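Local atomic coordinates of N-terminal acetyltransferase B complex subunit MDM20 (Candida albicans, PDB entry 5K04), a protein that probably serves as the non-catalytic auxiliary subunit of the NatB complex, which acetylates protein N-termini. Residues Gln441-Asn446 with Thr547-Phe552. Sequence-based numbering, arbitrary orientation.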
loop_
_atom_site.group_PDB
_atom_site.type_symbol
_atom_site.label_atom_id
_atom_site.label_comp_id
_atom_site.label_asym_id
_atom_site.label_seq_id
_atom_site.Cartn_x
_atom_site.Cartn_y
_atom_site.Cartn_z
ATOM N N GLN A 441 -3.169 -4.424 3.213
ATOM C CA GLN A 441 -3.945 -4.748 2.019
ATOM C C GLN A 441 -5.172 -3.848 1.874
ATOM O O GLN A 441 -5.628 -3.612 0.751
ATOM C CB GLN A 441 -4.353 -6.215 2.049
ATOM C CG GLN A 441 -3.179 -7.182 2.118
ATOM C CD GLN A 441 -3.633 -8.621 2.014
ATOM O OE1 GLN A 441 -4.425 -9.092 2.829
ATOM N NE2 GLN A 441 -3.162 -9.319 0.987
ATOM N N HIS A 442 -5.718 -3.326 2.984
ATOM C CA HIS A 442 -6.808 -2.353 2.861
ATOM C C HIS A 442 -6.338 -1.103 2.132
ATOM O O HIS A 442 -7.079 -0.534 1.330
ATOM C CB HIS A 442 -7.371 -1.969 4.230
ATOM C CG HIS A 442 -8.091 -3.076 4.931
ATOM N ND1 HIS A 442 -9.162 -3.737 4.376
ATOM C CD2 HIS A 442 -7.908 -3.623 6.157
ATOM C CE1 HIS A 442 -9.609 -4.646 5.226
ATOM N NE2 HIS A 442 -8.867 -4.593 6.317
ATOM N N GLU A 443 -5.093 -0.673 2.380
ATOM C CA GLU A 443 -4.601 0.527 1.711
ATOM C C GLU A 443 -4.477 0.304 0.208
ATOM O O GLU A 443 -4.687 1.239 -0.575
ATOM C CB GLU A 443 -3.271 0.974 2.334
ATOM C CG GLU A 443 -2.422 1.880 1.456
ATOM C CD GLU A 443 -2.945 3.301 1.353
ATOM O OE1 GLU A 443 -3.792 3.700 2.183
ATOM O OE2 GLU A 443 -2.482 4.022 0.444
ATOM N N THR A 444 -4.206 -0.938 -0.217
ATOM C CA THR A 444 -3.999 -1.211 -1.637
ATOM C C THR A 444 -5.237 -1.747 -2.354
ATOM O O THR A 444 -5.299 -1.638 -3.584
ATOM C CB THR A 444 -2.813 -2.186 -1.838
ATOM O OG1 THR A 444 -3.049 -3.433 -1.169
ATOM C CG2 THR A 444 -1.533 -1.573 -1.283
ATOM N N LEU A 445 -6.233 -2.287 -1.622
ATOM C CA LEU A 445 -7.363 -3.009 -2.226
ATOM C C LEU A 445 -8.741 -2.435 -1.897
ATOM O O LEU A 445 -9.739 -2.862 -2.492
ATOM C CB LEU A 445 -7.320 -4.488 -1.790
ATOM C CG LEU A 445 -6.049 -5.194 -2.293
ATOM C CD1 LEU A 445 -5.942 -6.615 -1.750
ATOM C CD2 LEU A 445 -5.995 -5.169 -3.845
ATOM N N ASN A 446 -8.815 -1.540 -0.925
ATOM C CA ASN A 446 -9.954 -0.728 -0.522
ATOM C C ASN A 446 -10.924 -0.375 -1.640
ATOM O O ASN A 446 -12.146 -0.474 -1.496
ATOM C CB ASN A 446 -9.355 0.559 0.025
ATOM C CG ASN A 446 -10.250 1.294 0.868
ATOM O OD1 ASN A 446 -11.458 1.149 0.766
ATOM N ND2 ASN A 446 -9.681 2.140 1.719
ATOM N N THR A 547 -1.501 10.730 -1.887
ATOM C CA THR A 547 -0.686 9.675 -2.458
ATOM C C THR A 547 -1.583 8.517 -2.905
ATOM O O THR A 547 -2.728 8.376 -2.470
ATOM C CB THR A 547 0.375 9.202 -1.460
ATOM O OG1 THR A 547 -0.240 8.878 -0.215
ATOM C CG2 THR A 547 1.368 10.305 -1.193
ATOM N N ASP A 548 -1.063 7.716 -3.830
ATOM C CA ASP A 548 -1.805 6.610 -4.420
ATOM C C ASP A 548 -0.934 5.362 -4.348
ATOM O O ASP A 548 0.092 5.267 -5.029
ATOM C CB ASP A 548 -2.223 6.907 -5.860
ATOM C CG ASP A 548 -3.191 5.843 -6.439
ATOM O OD1 ASP A 548 -3.445 4.825 -5.762
ATOM O OD2 ASP A 548 -3.695 6.037 -7.570
ATOM N N ASN A 549 -1.369 4.413 -3.533
ATOM C CA ASN A 549 -0.738 3.111 -3.400
ATOM C C ASN A 549 -1.681 1.976 -3.799
ATOM O O ASN A 549 -1.401 0.802 -3.509
ATOM C CB ASN A 549 -0.250 2.925 -1.963
ATOM C CG ASN A 549 0.540 4.116 -1.463
ATOM O OD1 ASN A 549 1.535 4.513 -2.071
ATOM N ND2 ASN A 549 0.080 4.716 -0.358
ATOM N N ARG A 550 -2.779 2.297 -4.473
ATOM C CA ARG A 550 -3.738 1.276 -4.864
ATOM C C ARG A 550 -3.111 0.268 -5.825
ATOM O O ARG A 550 -2.218 0.596 -6.610
ATOM C CB ARG A 550 -4.967 1.942 -5.479
ATOM C CG ARG A 550 -5.779 2.685 -4.410
ATOM C CD ARG A 550 -6.867 3.508 -5.040
ATOM N NE ARG A 550 -6.294 4.461 -5.985
ATOM C CZ ARG A 550 -7.006 5.401 -6.604
ATOM N NH1 ARG A 550 -8.313 5.490 -6.369
ATOM N NH2 ARG A 550 -6.409 6.252 -7.441
ATOM N N ASP A 551 -3.617 -0.966 -5.761
ATOM C CA ASP A 551 -3.127 -2.118 -6.523
ATOM C C ASP A 551 -4.073 -2.375 -7.693
ATOM O O ASP A 551 -5.112 -3.009 -7.527
ATOM C CB ASP A 551 -3.039 -3.328 -5.600
ATOM C CG ASP A 551 -2.616 -4.606 -6.311
ATOM O OD1 ASP A 551 -2.311 -4.592 -7.515
ATOM O OD2 ASP A 551 -2.595 -5.636 -5.619
ATOM N N PHE A 552 -3.706 -1.872 -8.874
ATOM C CA PHE A 552 -4.420 -2.105 -10.123
ATOM C C PHE A 552 -3.764 -3.188 -10.972
ATOM O O PHE A 552 -4.047 -3.285 -12.169
ATOM C CB PHE A 552 -4.507 -0.803 -10.935
ATOM C CG PHE A 552 -5.217 0.313 -10.217
ATOM C CD1 PHE A 552 -6.558 0.202 -9.893
ATOM C CD2 PHE A 552 -4.543 1.467 -9.862
ATOM C CE1 PHE A 552 -7.217 1.226 -9.235
ATOM C CE2 PHE A 552 -5.191 2.489 -9.194
ATOM C CZ PHE A 552 -6.530 2.377 -8.881
HETATM O O HOH W 1 -3.747 4.840 -1.807
#
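Glu443 and Asn549 join the short helix 440-445 to the loop 547-552 by a direct bond and a water. Asn549 ND2 donates to Glu443 OE2 at 2.8 Å, with an N-H...O angle of 159°. The acceptor lies close to the amide plane, whereas the donor stands 35° above the carboxylate plane, in keeping with the two flat groups being turned 55° apart. The water donates a hydrogen bond to the same OE2 and accepts one from Asn549 N at 3.0 Å, so the side chain of Asn549 directly, and its backbone N through the water, both engage one carboxylate oxygen. Glu443 CG is anti to its backbone N and the chain then bends at the next bond, bringing the carboxylate to Asn549; Ser505 and Tyr469 bind the other oxygen, OE1. Both oxygens of this buried carboxylate therefore have partners, an environment that would probably stabilise its negative charge.

At the next residue, Asp551 N donates to Thr444 O at 2.8 Å, on a carbonyl lone pair. Thr444 CG2 rests 3.3 Å from Asn549 O. Leu445 and Asp551 run side by side in the same direction, Leu445 CD2 lying 3.9 Å from Asp551 CB. On the loop, Arg550 NE and NH2 grip the Asp548 carboxylate side-on, while Arg550 N closes an Asx turn on OD1 from the opposite face to NE; NH2 also forms a salt bridge with Asp571.

Asp551 OD2 binds Ser554 and, with Thr444 OG1, Asn16 of the NAT3 chain, whose Phe13 packs on Thr444 and Asn549. The contact thus forms part of the surface receiving NAT3. In this mainly helical, strand-free chain it ties helix 440-445, backed by helix 456-485, to the loop between helices 539-542 and 571-584, with Arg550 touching Ile506 and Ser507 of helix 506-521.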